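Local coordinates for protein member of s1p family of ribosomal proteins (Pyrococcus furiosus, PDB 5YH1) that binds manganese in its DHH domain, the part of the longer protein present here, and probably acts as an exonuclease on nucleic acid, at residues F46-A51 / L132-D137; I158-H163 / E179-H184. All blocks are in the same frame, centred on the assembly; numbering follows the deposited sequence.

Contact 1 of 2, residues F46-A51 / L132-D137; sequences FMIRRA and LVVIVD. With MN (manganese (II) ion), chain F.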
ATOM      1  N   PHE A  46      21.306  29.787   0.832  1.00 29.89           N
ATOM      2  CA  PHE A  46      22.639  29.504   1.355  1.00 30.37           C
ATOM      3  C   PHE A  46      22.740  28.059   1.864  1.00 29.66           C
ATOM      4  O   PHE A  46      23.664  27.332   1.503  1.00 28.35           O
ATOM      5  CB  PHE A  46      23.008  30.484   2.486  1.00 31.70           C
ATOM      6  CG  PHE A  46      24.239  30.083   3.257  1.00 32.60           C
ATOM      7  CD1 PHE A  46      25.505  30.400   2.788  1.00 33.50           C
ATOM      8  CD2 PHE A  46      24.134  29.364   4.442  1.00 33.48           C
ATOM      9  CE1 PHE A  46      26.642  30.014   3.493  1.00 34.00           C
ATOM     10  CE2 PHE A  46      25.266  28.977   5.146  1.00 33.73           C
ATOM     11  CZ  PHE A  46      26.521  29.301   4.668  1.00 33.65           C
HETATM   12  N   MSE A  47      21.787  27.648   2.695  1.00 29.14           N
HETATM   13  CA  MSE A  47      21.815  26.295   3.268  1.00 30.19           C
HETATM   14  C   MSE A  47      21.706  25.235   2.204  1.00 28.76           C
HETATM   15  O   MSE A  47      22.409  24.228   2.250  1.00 29.32           O
HETATM   16  CB  MSE A  47      20.714  26.145   4.308  1.00 32.52           C
HETATM   17  CG  MSE A  47      21.144  26.833   5.598  1.00 35.20           C
HETATM   18 SE   MSE A  47      19.677  26.800   6.903  0.94 43.64          SE
HETATM   19  CE  MSE A  47      19.891  24.897   7.399  1.00 42.28           C
ATOM     20  N   ILE A  48      20.848  25.453   1.214  1.00 28.03           N
ATOM     21  CA  ILE A  48      20.662  24.469   0.154  1.00 26.93           C
ATOM     22  C   ILE A  48      21.926  24.369  -0.701  1.00 27.58           C
ATOM     23  O   ILE A  48      22.426  23.262  -0.950  1.00 26.17           O
ATOM     24  CB  ILE A  48      19.383  24.758  -0.666  1.00 26.87           C
ATOM     25  CG1 ILE A  48      18.156  24.442   0.196  1.00 27.42           C
ATOM     26  CG2 ILE A  48      19.334  23.934  -1.941  1.00 27.09           C
ATOM     27  CD1 ILE A  48      16.855  25.017  -0.314  1.00 28.10           C
ATOM     28  N   ARG A  49      22.464  25.518  -1.109  1.00 28.13           N
ATOM     29  CA  ARG A  49      23.690  25.552  -1.919  1.00 28.76           C
ATOM     30  C   ARG A  49      24.871  24.909  -1.181  1.00 28.72           C
ATOM     31  O   ARG A  49      25.683  24.218  -1.785  1.00 28.50           O
ATOM     32  CB  ARG A  49      24.047  26.996  -2.309  1.00 29.75           C
ATOM     33  CG  ARG A  49      23.144  27.620  -3.367  1.00 30.57           C
ATOM     34  CD  ARG A  49      23.353  29.130  -3.445  1.00 32.14           C
ATOM     35  NE  ARG A  49      24.754  29.474  -3.720  1.00 32.76           N
ATOM     36  CZ  ARG A  49      25.334  29.390  -4.916  1.00 32.53           C
ATOM     37  NH1 ARG A  49      24.660  28.995  -5.981  1.00 33.48           N
ATOM     38  NH2 ARG A  49      26.605  29.709  -5.052  1.00 33.56           N
ATOM     39  N   ARG A  50      24.959  25.134   0.123  1.00 29.37           N
ATOM     40  CA  ARG A  50      26.060  24.584   0.910  1.00 31.82           C
ATOM     41  C   ARG A  50      26.003  23.056   0.960  1.00 31.91           C
ATOM     42  O   ARG A  50      27.022  22.384   0.748  1.00 32.54           O
ATOM     43  CB  ARG A  50      26.069  25.166   2.323  1.00 33.62           C
ATOM     44  CG  ARG A  50      27.431  25.059   2.981  1.00 37.05           C
ATOM     45  CD  ARG A  50      27.442  25.600   4.402  1.00 39.69           C
ATOM     46  NE  ARG A  50      28.819  25.734   4.889  1.00 44.01           N
ATOM     47  CZ  ARG A  50      29.602  24.718   5.262  1.00 46.27           C
ATOM     48  NH1 ARG A  50      29.157  23.462   5.216  1.00 45.16           N
ATOM     49  NH2 ARG A  50      30.846  24.959   5.684  1.00 45.83           N
ATOM     50  N   ALA A  51      24.814  22.514   1.222  1.00 30.12           N
ATOM     51  CA  ALA A  51      24.600  21.068   1.161  1.00 29.66           C
ATOM     52  C   ALA A  51      25.054  20.500  -0.181  1.00 29.86           C
ATOM     53  O   ALA A  51      25.753  19.488  -0.225  1.00 29.71           O
ATOM     54  CB  ALA A  51      23.140  20.731   1.409  1.00 29.97           C
ATOM     55  N   LEU A 132      20.177  17.410   4.315  1.00 25.69           N
ATOM     56  CA  LEU A 132      19.408  18.607   4.584  1.00 25.19           C
ATOM     57  C   LEU A 132      17.979  18.276   4.168  1.00 24.89           C
ATOM     58  O   LEU A 132      17.749  17.761   3.067  1.00 24.66           O
ATOM     59  CB  LEU A 132      19.934  19.783   3.751  1.00 25.20           C
ATOM     60  CG  LEU A 132      19.170  21.109   3.823  1.00 25.02           C
ATOM     61  CD1 LEU A 132      19.355  21.733   5.193  1.00 25.38           C
ATOM     62  CD2 LEU A 132      19.636  22.063   2.731  1.00 25.74           C
ATOM     63  N   VAL A 133      17.035  18.568   5.052  1.00 25.06           N
ATOM     64  CA  VAL A 133      15.620  18.367   4.784  1.00 24.59           C
ATOM     65  C   VAL A 133      14.954  19.712   4.465  1.00 25.11           C
ATOM     66  O   VAL A 133      15.057  20.672   5.253  1.00 24.63           O
ATOM     67  CB  VAL A 133      14.930  17.696   5.987  1.00 24.45           C
ATOM     68  CG1 VAL A 133      13.429  17.590   5.764  1.00 24.20           C
ATOM     69  CG2 VAL A 133      15.523  16.310   6.230  1.00 25.02           C
ATOM     70  N   VAL A 134      14.301  19.771   3.302  1.00 24.13           N
ATOM     71  CA  VAL A 134      13.564  20.956   2.848  1.00 23.54           C
ATOM     72  C   VAL A 134      12.103  20.571   2.704  1.00 24.10           C
ATOM     73  O   VAL A 134      11.778  19.675   1.914  1.00 24.15           O
ATOM     74  CB  VAL A 134      14.078  21.472   1.485  1.00 23.54           C
ATOM     75  CG1 VAL A 134      13.345  22.745   1.077  1.00 23.05           C
ATOM     76  CG2 VAL A 134      15.584  21.712   1.524  1.00 23.58           C
ATOM     77  N   ILE A 135      11.234  21.225   3.479  1.00 24.32           N
ATOM     78  CA  ILE A 135       9.800  20.957   3.457  1.00 25.45           C
ATOM     79  C   ILE A 135       9.107  22.158   2.835  1.00 24.89           C
ATOM     80  O   ILE A 135       9.387  23.299   3.224  1.00 23.11           O
ATOM     81  CB  ILE A 135       9.191  20.794   4.858  1.00 26.70           C
ATOM     82  CG1 ILE A 135      10.125  20.040   5.795  1.00 29.74           C
ATOM     83  CG2 ILE A 135       7.823  20.117   4.754  1.00 26.61           C
ATOM     84  CD1 ILE A 135      10.306  18.581   5.436  1.00 31.31           C
ATOM     85  N   VAL A 136       8.182  21.898   1.912  1.00 24.31           N
ATOM     86  CA  VAL A 136       7.619  22.947   1.056  1.00 24.46           C
ATOM     87  C   VAL A 136       6.111  22.784   0.937  1.00 25.19           C
ATOM     88  O   VAL A 136       5.612  21.678   0.683  1.00 24.71           O
ATOM     89  CB  VAL A 136       8.245  22.886  -0.345  1.00 25.89           C
ATOM     90  CG1 VAL A 136       7.675  23.966  -1.251  1.00 27.10           C
ATOM     91  CG2 VAL A 136       9.760  23.000  -0.249  1.00 26.22           C
ATOM     92  N   ASP A 137       5.396  23.892   1.116  1.00 25.37           N
ATOM     93  CA  ASP A 137       3.925  23.923   1.168  1.00 26.33           C
ATOM     94  C   ASP A 137       3.329  23.130   2.343  1.00 26.60           C
ATOM     95  O   ASP A 137       2.113  22.965   2.460  1.00 27.25           O
ATOM     96  CB  ASP A 137       3.313  23.484  -0.170  1.00 27.02           C
ATOM     97  CG  ASP A 137       1.868  23.927  -0.317  1.00 27.96           C
ATOM     98  OD1 ASP A 137       1.559  25.094   0.038  1.00 28.75           O
ATOM     99  OD2 ASP A 137       1.036  23.106  -0.756  1.00 27.48           O
TER
HETATM  100 MN    MN F 805      -0.171  26.013  -1.192  1.00 42.69          MN
HETATM  101  O   HOH W   1      -0.912  24.120  -1.947  1.00 30.46           O
HETATM  102  O   HOH W   2      -1.964  25.750   0.100  1.00 34.42           O
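L132 is the main bump of this helix-on-sheet contact, its CD2 pressed into a shallow hollow on helix 32-53. The rim and floor of that hollow belong to three helix residues: CD2 lies 3.6 Å from M47 O, 3.7 Å from I48 CA and 4.0 Å from A51 CB. The methyl thus rests as much on helix backbone as on side chains, and the small A51 lets the strand come close at its first residue. CG of L132 stands anti to the backbone N (chi1 175°), and from it the two methyls branch to different partners. While CD2 enters the hollow, CD1 meets the terminal CE of the selenomethionine M47 at 3.9 Å, the two side chains crossing at about a right angle. I48 supplies the reverse bump. Its CG1 sits 3.8 Å from L132 CD2 and 4.0 Å from V134 CG2, and its CD1 leans on that same V134 methyl, so the isoleucine fills the step between two strand residues whose side chains face the helix. The strand runs away from the helix to V136, and D137 follows just past its end, where OD1 binds manganese at 2.3 Å, with D67, H163 and D229 completing the protein ligands. A helix laid against the start of a parallel strand, with a metal ligand just past the strand's C-terminal end, is the alpha/beta architecture of the DHH domain.

Contact 2 of 2, residues I158-H163 / E179-H184; sequences IVVIDH and EYVDVH. With MN (manganese (II) ion), chain F.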
ATOM      1  N   ILE A 158      16.984  21.682   8.847  1.00 27.05           N
ATOM      2  CA  ILE A 158      15.654  21.710   8.280  1.00 27.02           C
ATOM      3  C   ILE A 158      15.350  23.104   7.730  1.00 26.95           C
ATOM      4  O   ILE A 158      15.468  24.102   8.449  1.00 27.37           O
ATOM      5  CB  ILE A 158      14.590  21.337   9.342  1.00 26.65           C
ATOM      6  CG1 ILE A 158      14.870  19.954   9.950  1.00 26.58           C
ATOM      7  CG2 ILE A 158      13.197  21.353   8.735  1.00 26.19           C
ATOM      8  CD1 ILE A 158      14.079  19.668  11.212  1.00 25.85           C
ATOM      9  N   VAL A 159      14.977  23.154   6.454  1.00 26.12           N
ATOM     10  CA  VAL A 159      14.479  24.369   5.803  1.00 25.53           C
ATOM     11  C   VAL A 159      12.979  24.212   5.543  1.00 24.78           C
ATOM     12  O   VAL A 159      12.538  23.192   5.005  1.00 23.20           O
ATOM     13  CB  VAL A 159      15.210  24.617   4.468  1.00 27.09           C
ATOM     14  CG1 VAL A 159      14.589  25.783   3.692  1.00 27.26           C
ATOM     15  CG2 VAL A 159      16.698  24.855   4.720  1.00 27.40           C
ATOM     16  N   VAL A 160      12.197  25.213   5.943  1.00 24.76           N
ATOM     17  CA  VAL A 160      10.771  25.243   5.651  1.00 24.26           C
ATOM     18  C   VAL A 160      10.411  26.435   4.765  1.00 25.02           C
ATOM     19  O   VAL A 160      10.771  27.581   5.079  1.00 24.41           O
ATOM     20  CB  VAL A 160       9.927  25.337   6.928  1.00 24.58           C
ATOM     21  CG1 VAL A 160       8.441  25.309   6.565  1.00 25.17           C
ATOM     22  CG2 VAL A 160      10.280  24.212   7.901  1.00 24.72           C
ATOM     23  N   ILE A 161       9.704  26.148   3.669  1.00 24.46           N
ATOM     24  CA  ILE A 161       9.148  27.160   2.763  1.00 24.53           C
ATOM     25  C   ILE A 161       7.638  26.897   2.656  1.00 24.99           C
ATOM     26  O   ILE A 161       7.203  25.983   1.957  1.00 24.71           O
ATOM     27  CB  ILE A 161       9.788  27.090   1.364  1.00 24.58           C
ATOM     28  CG1 ILE A 161      11.305  27.285   1.451  1.00 25.28           C
ATOM     29  CG2 ILE A 161       9.180  28.143   0.447  1.00 25.18           C
ATOM     30  CD1 ILE A 161      12.053  26.889   0.199  1.00 25.69           C
ATOM     31  N   ASP A 162       6.845  27.684   3.368  1.00 24.22           N
ATOM     32  CA  ASP A 162       5.422  27.434   3.495  1.00 24.93           C
ATOM     33  C   ASP A 162       4.667  28.769   3.585  1.00 25.02           C
ATOM     34  O   ASP A 162       5.275  29.823   3.780  1.00 25.49           O
ATOM     35  CB  ASP A 162       5.190  26.560   4.736  1.00 25.20           C
ATOM     36  CG  ASP A 162       3.816  25.927   4.779  1.00 25.54           C
ATOM     37  OD1 ASP A 162       3.063  26.020   3.775  1.00 24.35           O
ATOM     38  OD2 ASP A 162       3.484  25.330   5.840  1.00 25.71           O
ATOM     39  N   HIS A 163       3.348  28.726   3.421  1.00 25.88           N
ATOM     40  CA  HIS A 163       2.511  29.937   3.505  1.00 26.30           C
ATOM     41  C   HIS A 163       1.223  29.729   4.302  1.00 27.05           C
ATOM     42  O   HIS A 163       0.294  30.546   4.211  1.00 28.13           O
ATOM     43  CB  HIS A 163       2.192  30.470   2.099  1.00 26.48           C
ATOM     44  CG  HIS A 163       1.362  29.540   1.278  1.00 27.99           C
ATOM     45  ND1 HIS A 163       0.133  29.894   0.764  1.00 29.09           N
ATOM     46  CD2 HIS A 163       1.573  28.259   0.899  1.00 27.68           C
ATOM     47  CE1 HIS A 163      -0.368  28.874   0.090  1.00 28.46           C
ATOM     48  NE2 HIS A 163       0.489  27.874   0.157  1.00 28.12           N
ATOM     49  N   GLU A 179      11.311  27.192  16.612  1.00 34.70           N
ATOM     50  CA  GLU A 179      12.356  26.651  17.496  1.00 37.29           C
ATOM     51  C   GLU A 179      12.876  25.286  17.044  1.00 35.12           C
ATOM     52  O   GLU A 179      13.950  24.874  17.467  1.00 35.04           O
ATOM     53  CB  GLU A 179      11.847  26.550  18.930  1.00 40.09           C
ATOM     54  CG  GLU A 179      11.531  27.901  19.552  1.00 45.15           C
ATOM     55  CD  GLU A 179      10.804  27.792  20.885  1.00 50.36           C
ATOM     56  OE1 GLU A 179       9.885  26.948  21.018  1.00 54.41           O
ATOM     57  OE2 GLU A 179      11.149  28.565  21.800  1.00 53.39           O
ATOM     58  N   TYR A 180      12.133  24.592  16.181  1.00 32.14           N
ATOM     59  CA  TYR A 180      12.528  23.254  15.745  1.00 31.57           C
ATOM     60  C   TYR A 180      13.107  23.209  14.335  1.00 32.44           C
ATOM     61  O   TYR A 180      13.503  22.143  13.879  1.00 31.62           O
ATOM     62  CB  TYR A 180      11.340  22.303  15.841  1.00 31.83           C
ATOM     63  CG  TYR A 180      10.796  22.188  17.237  1.00 31.46           C
ATOM     64  CD1 TYR A 180      11.276  21.219  18.114  1.00 32.08           C
ATOM     65  CD2 TYR A 180       9.820  23.061  17.690  1.00 32.95           C
ATOM     66  CE1 TYR A 180      10.782  21.116  19.405  1.00 33.42           C
ATOM     67  CE2 TYR A 180       9.321  22.970  18.980  1.00 34.30           C
ATOM     68  CZ  TYR A 180       9.804  21.994  19.828  1.00 34.12           C
ATOM     69  OH  TYR A 180       9.298  21.907  21.094  1.00 37.32           O
ATOM     70  N   VAL A 181      13.152  24.350  13.644  1.00 32.08           N
ATOM     71  CA  VAL A 181      13.710  24.405  12.290  1.00 31.18           C
ATOM     72  C   VAL A 181      14.735  25.528  12.167  1.00 30.81           C
ATOM     73  O   VAL A 181      14.694  26.493  12.923  1.00 30.82           O
ATOM     74  CB  VAL A 181      12.613  24.568  11.212  1.00 31.81           C
ATOM     75  CG1 VAL A 181      11.594  23.434  11.308  1.00 31.46           C
ATOM     76  CG2 VAL A 181      11.924  25.921  11.305  1.00 31.22           C
ATOM     77  N   ASP A 182      15.626  25.400  11.190  1.00 30.00           N
ATOM     78  CA  ASP A 182      16.773  26.293  11.045  1.00 30.26           C
ATOM     79  C   ASP A 182      16.478  27.561  10.242  1.00 31.01           C
ATOM     80  O   ASP A 182      17.064  28.612  10.497  1.00 30.70           O
ATOM     81  CB  ASP A 182      17.936  25.521  10.419  1.00 31.16           C
ATOM     82  CG  ASP A 182      18.414  24.376  11.314  1.00 32.67           C
ATOM     83  OD1 ASP A 182      19.319  24.633  12.120  1.00 33.92           O
ATOM     84  OD2 ASP A 182      17.846  23.258  11.267  1.00 31.26           O
ATOM     85  N   VAL A 183      15.610  27.458   9.245  1.00 30.26           N
ATOM     86  CA  VAL A 183      15.083  28.651   8.584  1.00 29.89           C
ATOM     87  C   VAL A 183      13.671  28.375   8.086  1.00 29.29           C
ATOM     88  O   VAL A 183      13.399  27.321   7.487  1.00 28.68           O
ATOM     89  CB  VAL A 183      15.983  29.154   7.439  1.00 30.66           C
ATOM     90  CG1 VAL A 183      16.051  28.151   6.302  1.00 31.50           C
ATOM     91  CG2 VAL A 183      15.489  30.506   6.924  1.00 30.94           C
ATOM     92  N   HIS A 184      12.779  29.323   8.366  1.00 27.02           N
ATOM     93  CA  HIS A 184      11.381  29.218   8.007  1.00 25.58           C
ATOM     94  C   HIS A 184      11.007  30.424   7.139  1.00 26.83           C
ATOM     95  O   HIS A 184      10.966  31.554   7.624  1.00 26.60           O
ATOM     96  CB  HIS A 184      10.551  29.137   9.282  1.00 24.70           C
ATOM     97  CG  HIS A 184       9.103  28.845   9.053  1.00 23.91           C
ATOM     98  ND1 HIS A 184       8.194  28.781  10.084  1.00 24.17           N
ATOM     99  CD2 HIS A 184       8.399  28.642   7.917  1.00 23.64           C
ATOM    100  CE1 HIS A 184       6.993  28.525   9.597  1.00 24.22           C
ATOM    101  NE2 HIS A 184       7.090  28.445   8.283  1.00 24.10           N
TER
HETATM  102 MN    MN F 805      -0.171  26.013  -1.192  1.00 42.69          MN
HETATM  103  O   HOH W   1      -0.912  24.120  -1.947  1.00 30.46           O
HETATM  104  O   HOH W   2      -1.964  25.750   0.100  1.00 34.42           O
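D182 meets I158 with its CG set beside the backbone N and anti to the carbonyl carbon (chi1 -63°), while V183 carries CG1 in the crowded position between N and carbonyl carbon (chi1 65°), against V159. The setting is a parallel beta ladder, in which strand 183-185 lies beside strand 158-161 at the edge of the five-stranded DHH sheet. V160 N donates an almost straight hydrogen bond to V183 O (2.9 Å, 177°), whereas I158 O takes D182 N at 3.0 Å and V183 N only weakly. At the ladder's start OD2 of D182 accepts I158 N at 3.0 Å on its anti side, somewhat out of the carboxylate plane, and also pairs with K152. An alanine at D182 would probably leave I158 N without its acceptor and K152 without this carboxylate partner. On the V159 face, V183 CG1 touches V159 CG2 at 3.7 Å, the two valines side by side and covered by helix 32-53. On the V160 face, V181 CG1 from the preceding loop rests across both I158 CG2 and V160 CG2, next to Y148. There V160 CG1 approaches CD2 of the H184 ring obliquely at 3.6 Å; the ring's ND1 is hydrogen-bonded to D178 OD1. Beyond the strand, D162 OD1 receives H163 N from above its carboxylate plane, and H163 NE2 binds manganese at 2.4 Å.

Overall arrangement
Both contacts are largely buried and share one parallel sheet, illustrating how a single alpha/beta core can be built from different chemistry. Contact 1 joins a helix to strand 132-136 by apolar shape-fitting alone; contact 2 joins two strands, so backbone hydrogen bonds carry it and side chains line both faces. The partly exposed D182 adds a charge at its start. Strands 132-136 and 158-161 are neighbours, probably bonded through V133 O to V159 N and I135 N to V159 O, and helix 32-53 reaches both contacts, M47 also touching D182 and V183. Past the strands' C-terminal ends, D137 and H163 converge on the same manganese.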